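Local coordinates for Lmo0325 protein (Listeria monocytogenes EGD-e, PDB 4RYK) that probably binds DNA as a transcriptional regulator of the Rgg type, pairing a helix-turn-helix domain with an all-helical C-terminal domain, at residues A[172-175]-A[176-180]; A[139-143]-A[144-148]; A[46-49]-A[50-54]. All coordinates share one frame; numbering follows the deposited sequence.

In the fold
All three contacts are helix starts, each made of the residues leading into a helix and its first turn. Contact 3 comes first along the chain, at helix 50-60 in the helix-turn-helix region; contact 2 follows at helix 143-153 and contact 1 at helix 176-193. Contacts 1 and 2 have centres about 14 Å apart and touch: F173 packs its CG 3.8 Å from CG of K146, and its CE1 lies 3.9 Å from CD1 of I141. They thus join neighbouring helix starts in the Rgg-type C-terminal domain, while contact 3, its centre about 44 Å from either of theirs, lies at the dimer interface of the probable DNA-binding part.

Contact 1 of 3, residues A[172-175]-A[176-180]; sequences SFFE and EEVQI
V178 and Q179, on the first turn of helix 176-193, reach back to F174 and E175 just ahead of it. The backbone bonds gather on one atom, O of E175, the residue at the N-cap position. It accepts the N-H of Q179 at 2.8 Å from N to O, a nearly straight bond with an N-H...O angle of 169°. N of V178 is 3.0 Å from the same oxygen, O of E175, but the angle at its hydrogen is only 121°, a weak bond.

The apolar part is small. A chi1 of 174° turns CG1 of V178 toward F174, where it sits 3.8 Å from CB of F174, and the two side chains cross at about a right angle. CG of Q179 comes to the edge of the F174 ring, near its plane, and lies 3.8 Å from CB of F174. The rest of the Q179 chain runs extended past the F174 carbonyl; NE2 is 3.4 Å from O of F174 at a poor angle, and its hydrogen bond goes instead to O of I171.

Between the acidic side chains, one water donates to both OE1 of E175, at 2.7 Å, and OE1 of E177, at 3.0 Å. OE1 of E175 and OE1 of E177 stay 5.6 Å apart, so the water probably eases the like charges.

Inward, F174 meets F182 edge-to-face and, with V178, rests on H150 of helix 143-153. On helix 220-235, Y222 receives E176 and I180, so this helix start touches both helix 143-153 and helix 220-235.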
# COMPACT_ATOMS: atom_id res chain seq x y z
N SER A 172 24.59 -10.46 5.07
CA SER A 172 25.57 -11.53 5.13
C SER A 172 27.01 -10.96 5.12
O SER A 172 27.97 -11.66 5.39
CB SER A 172 25.34 -12.52 3.96
OG SER A 172 25.67 -11.94 2.69
N PHE A 173 27.17 -9.67 4.81
CA PHE A 173 28.50 -9.07 4.84
C PHE A 173 29.04 -8.79 6.23
O PHE A 173 30.21 -8.52 6.37
CB PHE A 173 28.54 -7.77 4.04
CG PHE A 173 28.05 -7.91 2.63
CD1 PHE A 173 28.23 -9.09 1.91
CD2 PHE A 173 27.40 -6.85 2.01
CE1 PHE A 173 27.79 -9.20 0.61
CE2 PHE A 173 26.96 -6.96 0.71
CZ PHE A 173 27.14 -8.13 0.01
N PHE A 174 28.22 -8.86 7.26
CA PHE A 174 28.65 -8.40 8.57
C PHE A 174 28.88 -9.57 9.51
O PHE A 174 28.23 -10.59 9.39
CB PHE A 174 27.60 -7.50 9.18
CG PHE A 174 27.01 -6.49 8.22
CD1 PHE A 174 27.82 -5.66 7.48
CD2 PHE A 174 25.65 -6.36 8.12
CE1 PHE A 174 27.26 -4.71 6.63
CE2 PHE A 174 25.07 -5.45 7.24
CZ PHE A 174 25.90 -4.61 6.50
N GLU A 175 29.78 -9.39 10.47
CA GLU A 175 29.89 -10.34 11.58
C GLU A 175 28.58 -10.39 12.36
O GLU A 175 27.79 -9.42 12.37
CB GLU A 175 30.98 -9.92 12.55
CG GLU A 175 32.33 -9.72 11.90
CD GLU A 175 33.40 -9.38 12.90
OE1 GLU A 175 33.23 -8.39 13.66
OE2 GLU A 175 34.41 -10.12 12.92
N GLU A 176 28.39 -11.49 13.06
CA GLU A 176 27.18 -11.73 13.80
C GLU A 176 26.89 -10.64 14.81
O GLU A 176 25.75 -10.22 14.93
CB GLU A 176 27.22 -13.07 14.49
CG GLU A 176 25.85 -13.45 15.05
CD GLU A 176 25.76 -14.93 15.47
OE1 GLU A 176 26.64 -15.74 15.10
OE2 GLU A 176 24.80 -15.30 16.16
N GLU A 177 27.90 -10.15 15.51
CA GLU A 177 27.65 -9.14 16.51
C GLU A 177 27.05 -7.88 15.88
O GLU A 177 26.18 -7.25 16.43
CB GLU A 177 28.94 -8.77 17.24
CG GLU A 177 28.70 -7.92 18.45
CD GLU A 177 30.00 -7.29 19.00
OE1 GLU A 177 31.14 -7.86 18.85
OE2 GLU A 177 29.87 -6.17 19.55
N VAL A 178 27.57 -7.55 14.71
CA VAL A 178 27.20 -6.35 13.98
C VAL A 178 25.80 -6.57 13.36
O VAL A 178 24.98 -5.69 13.37
CB VAL A 178 28.25 -6.12 12.87
CG1 VAL A 178 27.88 -4.98 11.97
CG2 VAL A 178 29.63 -5.85 13.47
N GLN A 179 25.56 -7.75 12.81
CA GLN A 179 24.23 -8.09 12.31
C GLN A 179 23.20 -7.88 13.39
O GLN A 179 22.18 -7.26 13.14
CB GLN A 179 24.14 -9.52 11.88
CG GLN A 179 24.98 -9.84 10.65
CD GLN A 179 25.00 -11.33 10.34
OE1 GLN A 179 24.96 -12.16 11.24
NE2 GLN A 179 25.05 -11.67 9.07
N ILE A 180 23.47 -8.36 14.60
CA ILE A 180 22.52 -8.21 15.71
C ILE A 180 22.32 -6.77 16.14
O ILE A 180 21.18 -6.34 16.38
CB ILE A 180 22.96 -9.06 16.90
CG1 ILE A 180 22.73 -10.54 16.55
CG2 ILE A 180 22.23 -8.66 18.18
CD1 ILE A 180 23.55 -11.49 17.41
O HOH W 1 32.14 -8.44 16.12

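Contact 2 of 3, residues A[139-143]-A[144-148]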
# COMPACT_ATOMS: atom_id res chain seq x y z
N SER A 139 29.66 -14.18 -3.64
CA SER A 139 30.53 -15.27 -3.24
C SER A 139 32.01 -14.97 -3.61
O SER A 139 32.93 -15.58 -3.05
CB SER A 139 30.03 -16.59 -3.87
OG SER A 139 28.73 -16.97 -3.38
N ASN A 140 32.22 -13.99 -4.50
CA ASN A 140 33.56 -13.58 -5.00
C ASN A 140 33.90 -12.10 -4.70
O ASN A 140 34.68 -11.46 -5.42
CB ASN A 140 33.58 -13.82 -6.52
CG ASN A 140 34.98 -14.05 -7.08
OD1 ASN A 140 35.97 -13.54 -6.55
ND2 ASN A 140 35.06 -14.81 -8.17
N ILE A 141 33.34 -11.57 -3.62
CA ILE A 141 33.14 -10.12 -3.46
C ILE A 141 34.27 -9.33 -2.79
O ILE A 141 34.80 -9.73 -1.76
CB ILE A 141 31.84 -9.85 -2.66
CG1 ILE A 141 30.63 -10.35 -3.45
CG2 ILE A 141 31.70 -8.36 -2.33
CD1 ILE A 141 29.42 -10.61 -2.59
N SER A 142 34.57 -8.17 -3.37
CA SER A 142 35.52 -7.22 -2.82
C SER A 142 35.19 -6.76 -1.41
O SER A 142 34.04 -6.41 -1.10
CB SER A 142 35.61 -5.98 -3.69
OG SER A 142 36.42 -6.21 -4.82
N ASP A 143 36.23 -6.74 -0.58
CA ASP A 143 36.11 -6.15 0.74
C ASP A 143 35.74 -4.69 0.64
O ASP A 143 35.05 -4.23 1.50
CB ASP A 143 37.40 -6.29 1.57
CG ASP A 143 37.56 -7.69 2.16
OD1 ASP A 143 36.51 -8.33 2.43
OD2 ASP A 143 38.72 -8.14 2.35
N GLU A 144 36.22 -3.98 -0.39
CA GLU A 144 35.98 -2.54 -0.51
C GLU A 144 34.49 -2.21 -0.54
O GLU A 144 34.06 -1.28 0.10
CB GLU A 144 36.66 -1.94 -1.75
CG GLU A 144 36.05 -2.30 -3.10
CD GLU A 144 37.04 -2.13 -4.26
OE1 GLU A 144 37.38 -0.97 -4.58
OE2 GLU A 144 37.47 -3.13 -4.88
N TYR A 145 33.70 -3.01 -1.24
CA TYR A 145 32.29 -2.70 -1.34
C TYR A 145 31.57 -3.09 -0.07
O TYR A 145 30.66 -2.41 0.33
CB TYR A 145 31.66 -3.35 -2.57
CG TYR A 145 32.35 -2.96 -3.85
CD1 TYR A 145 32.47 -1.62 -4.20
CD2 TYR A 145 32.90 -3.91 -4.68
CE1 TYR A 145 33.11 -1.24 -5.34
CE2 TYR A 145 33.54 -3.54 -5.84
CZ TYR A 145 33.64 -2.19 -6.16
OH TYR A 145 34.29 -1.80 -7.31
N LYS A 146 31.98 -4.15 0.58
CA LYS A 146 31.34 -4.53 1.85
C LYS A 146 31.65 -3.50 2.93
O LYS A 146 30.81 -3.16 3.75
CB LYS A 146 31.85 -5.88 2.31
CG LYS A 146 31.50 -7.03 1.37
CD LYS A 146 32.50 -8.17 1.54
CE LYS A 146 32.61 -8.66 2.99
NZ LYS A 146 33.98 -9.19 3.27
N LYS A 147 32.88 -2.99 2.91
CA LYS A 147 33.26 -1.93 3.81
C LYS A 147 32.42 -0.66 3.61
O LYS A 147 32.02 -0.00 4.57
CB LYS A 147 34.73 -1.61 3.63
CG LYS A 147 35.23 -0.51 4.54
CD LYS A 147 36.75 -0.41 4.43
CE LYS A 147 37.24 1.00 4.74
NZ LYS A 147 36.88 1.35 6.13
N ILE A 148 32.19 -0.29 2.36
CA ILE A 148 31.39 0.90 2.10
C ILE A 148 29.98 0.75 2.70
O ILE A 148 29.43 1.66 3.28
CB ILE A 148 31.32 1.18 0.60
CG1 ILE A 148 32.61 1.86 0.15
CG2 ILE A 148 30.13 2.09 0.25
CD1 ILE A 148 32.78 1.84 -1.37
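D143 and K146 form a salt bridge across the first turn of helix 143-153, with NZ of K146 2.8 Å from OD1 of D143 and nearly in line with that oxygen's C-O bond. The lysine gets there by bending at its third torsion (chi3 56°), which turns the ammonium back toward the carboxylate. On the way its CG passes 3.9 Å from CG2 of I141.

S142, at the N-cap position, has CB 3.6 Å from CD2 of Y145. Its OG gives a weak hydrogen bond to OE2 of E144, 3.3 Å away. E144 folds over its neighbour, CG lying 3.6 Å above the centre of the Y145 ring.

In the backbone, N of K147 bonds O of D143 at 2.9 Å, whereas O of S142 receives only weak bonds from the N atoms of Y145 and K146. Farther out, Q125 takes the N-H of S142, H121 stacks on the Y145 ring, and NZ of K147 pairs with D151.

S142 makes no side-chain capping bond here. With the carboxylates of D143 and E144 both near the N-terminal end of helix 143-153, their negative charge probably suits the helix dipole, while K146 probably offsets part of that of D143.

Contact 3 of 3, residues A[46-49]-A[50-54]; sequences HEIT and LSLFE
T49 and F53 join across the first turn of helix 50-60 by a backbone bond, N of F53 to O of T49 at 2.9 Å, with the donor in the carbonyl plane. T49 is the N-cap: its OG1, set between its own backbone N and carbonyl carbon (chi1 62°), accepts the N-H of L52 in a weak bond of 3.3 Å. OG1 of T49 also lies 3.2 Å from both CG and CD1 of L52.

I48, one residue earlier, divides its branches between two helix residues. CG2 lies against F53, 3.6 Å from CD1 of the ring, and the two side chains cross at about a right angle. CD1, at the end of the other branch, meets CB of L52 at 3.9 Å. With F53, I48 forms a hydrophobic staple beside the N-cap bond.

F41 of helix 35-42 packs on I48 and F53, and F67 meets the F53 ring edge-to-face, consistent with both buried residues lying in the helix-turn-helix core. L52 packs on I32 and I33, two residues of the pocket that holds the bound glycan. From the second subunit, E47 hydrogen-bonds S51, R72 forms a salt bridge with E54, and F53 packs on L50.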
# COMPACT_ATOMS: atom_id res chain seq x y z
N HIS A 46 4.07 29.35 -13.04
CA HIS A 46 4.52 29.62 -11.67
C HIS A 46 4.83 28.34 -10.93
O HIS A 46 3.99 27.45 -10.93
CB HIS A 46 3.43 30.27 -10.86
CG HIS A 46 3.24 31.70 -11.16
ND1 HIS A 46 2.03 32.22 -11.58
CD2 HIS A 46 4.11 32.74 -11.11
CE1 HIS A 46 2.16 33.52 -11.78
NE2 HIS A 46 3.41 33.86 -11.50
N GLU A 47 5.98 28.27 -10.27
CA GLU A 47 6.35 27.15 -9.39
C GLU A 47 5.59 27.24 -8.07
O GLU A 47 5.72 28.18 -7.32
CB GLU A 47 7.86 27.19 -9.09
CG GLU A 47 8.76 26.83 -10.25
CD GLU A 47 8.74 25.36 -10.59
OE1 GLU A 47 8.12 24.53 -9.87
OE2 GLU A 47 9.38 25.01 -11.61
N ILE A 48 4.76 26.27 -7.77
CA ILE A 48 3.99 26.35 -6.52
C ILE A 48 4.89 25.93 -5.32
O ILE A 48 5.73 25.02 -5.48
CB ILE A 48 2.70 25.46 -6.69
CG1 ILE A 48 1.57 25.86 -5.73
CG2 ILE A 48 3.03 23.95 -6.67
CD1 ILE A 48 1.24 27.33 -5.71
N THR A 49 4.71 26.54 -4.16
CA THR A 49 5.30 25.96 -2.94
C THR A 49 4.56 24.74 -2.54
O THR A 49 3.36 24.61 -2.79
CB THR A 49 5.30 26.90 -1.74
OG1 THR A 49 3.96 27.23 -1.40
CG2 THR A 49 6.10 28.17 -2.05
N LEU A 50 5.25 23.84 -1.88
CA LEU A 50 4.65 22.63 -1.39
C LEU A 50 3.51 22.86 -0.39
O LEU A 50 2.50 22.15 -0.45
CB LEU A 50 5.71 21.70 -0.77
CG LEU A 50 5.23 20.45 -0.07
CD1 LEU A 50 4.38 19.55 -0.96
CD2 LEU A 50 6.47 19.69 0.40
N SER A 51 3.61 23.85 0.49
CA SER A 51 2.51 24.06 1.44
C SER A 51 1.27 24.56 0.74
O SER A 51 0.19 24.18 1.12
CB SER A 51 2.87 24.98 2.61
OG SER A 51 3.71 25.99 2.18
N LEU A 52 1.42 25.40 -0.28
CA LEU A 52 0.26 25.88 -0.99
C LEU A 52 -0.33 24.76 -1.81
O LEU A 52 -1.55 24.64 -1.95
CB LEU A 52 0.62 27.03 -1.91
CG LEU A 52 0.97 28.27 -1.09
CD1 LEU A 52 1.56 29.32 -2.01
CD2 LEU A 52 -0.25 28.82 -0.38
N PHE A 53 0.56 23.93 -2.35
CA PHE A 53 0.14 22.81 -3.17
C PHE A 53 -0.74 21.83 -2.39
O PHE A 53 -1.76 21.41 -2.91
CB PHE A 53 1.33 22.09 -3.78
CG PHE A 53 0.96 21.07 -4.82
CD1 PHE A 53 0.44 21.47 -6.06
CD2 PHE A 53 1.18 19.72 -4.60
CE1 PHE A 53 0.12 20.54 -7.04
CE2 PHE A 53 0.84 18.80 -5.57
CZ PHE A 53 0.31 19.20 -6.79
N GLU A 54 -0.39 21.52 -1.14
CA GLU A 54 -1.20 20.63 -0.29
C GLU A 54 -2.61 21.20 -0.12
O GLU A 54 -3.59 20.45 -0.10
CB GLU A 54 -0.59 20.43 1.10
CG GLU A 54 0.77 19.75 1.16
CD GLU A 54 1.04 19.18 2.58
OE1 GLU A 54 1.84 19.77 3.37
OE2 GLU A 54 0.42 18.17 2.94